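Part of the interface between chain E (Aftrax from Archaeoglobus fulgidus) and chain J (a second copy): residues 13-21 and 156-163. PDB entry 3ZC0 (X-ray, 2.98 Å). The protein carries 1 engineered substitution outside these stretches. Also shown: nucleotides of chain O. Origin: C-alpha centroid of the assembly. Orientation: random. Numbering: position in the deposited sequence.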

# COMPACT_ATOMS: atom_id res chain seq x y z
N LEU E 13 -21.64 26.17 -6.10
CA LEU E 13 -21.56 24.78 -5.68
C LEU E 13 -22.59 23.90 -6.43
O LEU E 13 -22.25 22.82 -6.92
N GLU E 14 -23.83 24.39 -6.55
CA GLU E 14 -24.86 23.62 -7.25
C GLU E 14 -24.52 23.43 -8.72
O GLU E 14 -24.59 22.32 -9.29
N GLU E 15 -24.11 24.54 -9.32
CA GLU E 15 -23.62 24.53 -10.68
C GLU E 15 -22.49 23.48 -10.87
O GLU E 15 -22.51 22.69 -11.83
N LEU E 16 -21.53 23.46 -9.96
CA LEU E 16 -20.40 22.56 -10.08
C LEU E 16 -20.85 21.13 -9.90
O LEU E 16 -20.36 20.24 -10.58
N GLU E 17 -21.81 20.90 -9.00
CA GLU E 17 -22.32 19.55 -8.79
C GLU E 17 -22.83 19.01 -10.10
O GLU E 17 -22.30 18.00 -10.62
N ALA E 18 -23.80 19.72 -10.66
CA ALA E 18 -24.42 19.33 -11.94
C ALA E 18 -23.44 19.13 -13.12
O ALA E 18 -23.43 18.06 -13.79
N ALA E 19 -22.65 20.17 -13.39
CA ALA E 19 -21.58 20.11 -14.38
C ALA E 19 -20.72 18.87 -14.18
O ALA E 19 -20.57 18.07 -15.10
N ARG E 20 -20.17 18.71 -12.97
CA ARG E 20 -19.34 17.55 -12.63
C ARG E 20 -19.99 16.21 -13.03
O ARG E 20 -19.36 15.39 -13.69
N GLU E 21 -21.25 16.00 -12.64
CA GLU E 21 -21.92 14.75 -13.02
C GLU E 21 -21.93 14.54 -14.53
O GLU E 21 -21.59 13.44 -15.03
N THR J 156 -23.34 20.62 3.71
CA THR J 156 -22.91 19.26 3.96
C THR J 156 -23.58 18.23 3.01
O THR J 156 -23.15 17.08 2.92
N THR J 157 -24.60 18.66 2.26
CA THR J 157 -25.21 17.83 1.21
C THR J 157 -24.40 17.78 -0.09
O THR J 157 -24.67 16.96 -0.96
N PHE J 158 -23.46 18.69 -0.25
CA PHE J 158 -22.66 18.70 -1.48
C PHE J 158 -21.62 17.60 -1.45
O PHE J 158 -21.13 17.21 -0.38
N PRO J 159 -21.29 17.07 -2.64
CA PRO J 159 -20.30 16.00 -2.76
C PRO J 159 -18.98 16.45 -2.13
O PRO J 159 -18.55 17.59 -2.33
N ASP J 160 -18.37 15.56 -1.35
CA ASP J 160 -17.18 15.88 -0.61
C ASP J 160 -16.10 16.52 -1.48
O ASP J 160 -15.54 17.53 -1.10
N LYS J 161 -15.82 15.96 -2.66
CA LYS J 161 -14.74 16.51 -3.50
C LYS J 161 -14.93 17.99 -3.81
O LYS J 161 -13.97 18.74 -4.00
N LEU J 162 -16.18 18.43 -3.82
CA LEU J 162 -16.49 19.79 -4.24
C LEU J 162 -16.33 20.78 -3.11
O LEU J 162 -16.39 22.00 -3.31
N VAL J 163 -16.13 20.25 -1.91
CA VAL J 163 -16.23 21.04 -0.71
C VAL J 163 -15.28 20.41 0.32
O VAL J 163 -15.53 20.46 1.54

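No hydrogen bond joins the two protein stretches directly; instead, Arg E20 and Lys J161, one from each chain, converge on the same phosphate of chain O. Arg E20 NH1 donates to U10 OP1 (2.9 Å), while Arg E20 NH2 reaches U10 OP2 and G9 OP1, both at 3.1 Å, with a weak bond to G9 O3' at 3.4 Å. Lys J161 NZ binds U10 OP2 at 2.9 Å. The guanidinium presents its edge to G9 OP1 and U10 OP1; the arginine gets there with chi1 to chi3 all t, its NH2 passing 3.7 Å from Lys J161 CB and its NH1 4.1 Å from Pro J159 CB. The lysine sets out sideways, with chi1 off-rotamer at -112° and chi2 p, and its end leads away from the helix.

The rest of the contact is mainly apolar. Leu E13, Leu E16 and Arg E20 point toward chain J from successive turns of the helix. Leu J162 (m, t) points back, buried: its CD1 lies 3.8 Å from Leu E16 CB and 3.5 Å from Glu E17 N, close against the helix backbone. Leu E16 is also m, t. Phe J158 (chi1 m, chi2 -75°) offers a ring face to Leu E13, whose CB sits 3.8 Å from the ring centroid in a CH-pi contact; Glu E14 CG meets the ring edge, 3.6 Å from Phe J158 CE1. Leu E13 is off-rotamer at chi1 -118° and chi2 16°, its CD1 3.6 Å from Leu J162 O and its CD2 4.4 Å from Val J163 CG2.

Glu E17 (t, t) leaves the helix sideways and is extended, placing OE1 3.8 Å from Phe J158 CD1 and OE2 3.6 Å from Pro J159 CD; OE2 is hydrogen-bonded elsewhere in the structure.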

# COMPACT_ATOMS: atom_id res chain seq x y z
CB LEU E 13 -21.74 24.69 -4.17
CG LEU E 13 -20.60 24.13 -3.31
CD1 LEU E 13 -19.30 24.07 -4.05
CD2 LEU E 13 -20.46 24.98 -2.09
CB GLU E 14 -26.22 24.29 -7.08
CG GLU E 14 -26.83 24.02 -5.72
CD GLU E 14 -28.08 24.81 -5.46
OE1 GLU E 14 -28.41 25.68 -6.29
OE2 GLU E 14 -28.72 24.56 -4.41
CB GLU E 15 -23.13 25.93 -11.03
CG GLU E 15 -23.27 26.34 -12.46
CD GLU E 15 -23.21 27.83 -12.60
OE1 GLU E 15 -23.05 28.52 -11.56
OE2 GLU E 15 -23.31 28.33 -13.75
CB LEU E 16 -19.28 22.90 -9.10
CG LEU E 16 -18.59 24.23 -9.38
CD1 LEU E 16 -17.42 24.45 -8.43
CD2 LEU E 16 -18.15 24.28 -10.81
CB GLU E 17 -23.44 19.54 -7.76
CG GLU E 17 -23.76 18.17 -7.18
CD GLU E 17 -24.85 18.22 -6.11
OE1 GLU E 17 -25.52 19.28 -5.98
OE2 GLU E 17 -25.03 17.22 -5.38
CB ALA E 18 -25.47 20.33 -12.31
CB ALA E 19 -20.72 21.36 -14.32
CB ARG E 20 -19.00 17.56 -11.15
CG ARG E 20 -18.08 16.45 -10.69
CD ARG E 20 -17.36 16.87 -9.44
NE ARG E 20 -16.54 15.82 -8.85
CZ ARG E 20 -17.03 14.87 -8.07
NH1 ARG E 20 -18.35 14.85 -7.84
NH2 ARG E 20 -16.23 13.94 -7.55
CB GLU E 21 -23.34 14.69 -12.47
CG GLU E 21 -23.43 14.58 -10.96
CD GLU E 21 -22.97 13.23 -10.42
OE1 GLU E 21 -22.96 12.23 -11.17
OE2 GLU E 21 -22.63 13.18 -9.22
CB THR J 156 -23.08 18.96 5.46
OG1 THR J 156 -21.90 18.32 5.96
CG2 THR J 156 -24.31 18.12 5.74
CB THR J 157 -26.59 18.37 0.77
OG1 THR J 157 -26.58 19.80 0.85
CG2 THR J 157 -27.70 17.82 1.64
CB PHE J 158 -22.02 20.07 -1.70
CG PHE J 158 -23.01 21.15 -2.02
CD1 PHE J 158 -23.59 21.21 -3.28
CD2 PHE J 158 -23.36 22.09 -1.06
CE1 PHE J 158 -24.50 22.19 -3.59
CE2 PHE J 158 -24.28 23.08 -1.36
CZ PHE J 158 -24.85 23.12 -2.63
CB PRO J 159 -20.16 15.82 -4.28
CG PRO J 159 -20.66 17.07 -4.85
CD PRO J 159 -21.76 17.50 -3.96
CB ASP J 160 -16.62 14.67 0.12
CG ASP J 160 -15.48 15.02 1.04
OD1 ASP J 160 -15.75 15.63 2.10
OD2 ASP J 160 -14.32 14.67 0.71
CB LYS J 161 -14.53 15.70 -4.79
CG LYS J 161 -13.19 14.92 -4.86
CD LYS J 161 -13.16 13.75 -3.87
CE LYS J 161 -12.71 12.43 -4.51
NZ LYS J 161 -13.74 11.33 -4.41
CB LEU J 162 -17.92 19.84 -4.75
CG LEU J 162 -18.03 19.54 -6.22
CD1 LEU J 162 -19.42 19.95 -6.69
CD2 LEU J 162 -16.94 20.33 -6.92
CB VAL J 163 -17.73 21.16 -0.28
CG1 VAL J 163 -18.22 19.92 0.43
CG2 VAL J 163 -17.99 22.42 0.54
P G O 9 -12.78 12.54 -8.58
OP1 G O 9 -13.41 13.87 -8.78
OP2 G O 9 -11.77 12.35 -7.52
O5' G O 9 -13.95 11.49 -8.34
C5' G O 9 -14.84 11.12 -9.38
C4' G O 9 -15.65 9.92 -8.98
O4' G O 9 -14.83 8.73 -9.04
C3' G O 9 -16.13 9.97 -7.55
O3' G O 9 -17.30 10.75 -7.44
C2' G O 9 -16.32 8.50 -7.19
O2' G O 9 -17.59 8.03 -7.63
C1' G O 9 -15.23 7.83 -8.02
N9 G O 9 -14.04 7.45 -7.23
C8 G O 9 -12.83 8.12 -7.13
N7 G O 9 -11.97 7.52 -6.35
C5 G O 9 -12.64 6.39 -5.92
C6 G O 9 -12.24 5.34 -5.05
O6 G O 9 -11.16 5.20 -4.48
N1 G O 9 -13.25 4.39 -4.88
C2 G O 9 -14.49 4.42 -5.46
N2 G O 9 -15.33 3.40 -5.18
N3 G O 9 -14.89 5.39 -6.27
C4 G O 9 -13.92 6.33 -6.45
P U O 10 -17.70 11.39 -6.04
OP1 U O 10 -18.75 12.42 -6.29
OP2 U O 10 -16.43 11.78 -5.36
O5' U O 10 -18.36 10.16 -5.28
C5' U O 10 -18.12 9.97 -3.90
C4' U O 10 -18.53 8.59 -3.45
O4' U O 10 -17.65 7.60 -4.03
C3' U O 10 -18.41 8.38 -1.95
O3' U O 10 -19.54 8.85 -1.26
C2' U O 10 -18.18 6.89 -1.83
O2' U O 10 -19.40 6.18 -1.94
C1' U O 10 -17.33 6.61 -3.07
N1 U O 10 -15.88 6.72 -2.77
C2 U O 10 -15.28 5.74 -2.00
O2 U O 10 -15.87 4.78 -1.55
N3 U O 10 -13.94 5.94 -1.79
C4 U O 10 -13.16 6.98 -2.24
O4 U O 10 -11.96 7.02 -1.96
C5 U O 10 -13.85 7.95 -3.02
C6 U O 10 -15.15 7.79 -3.25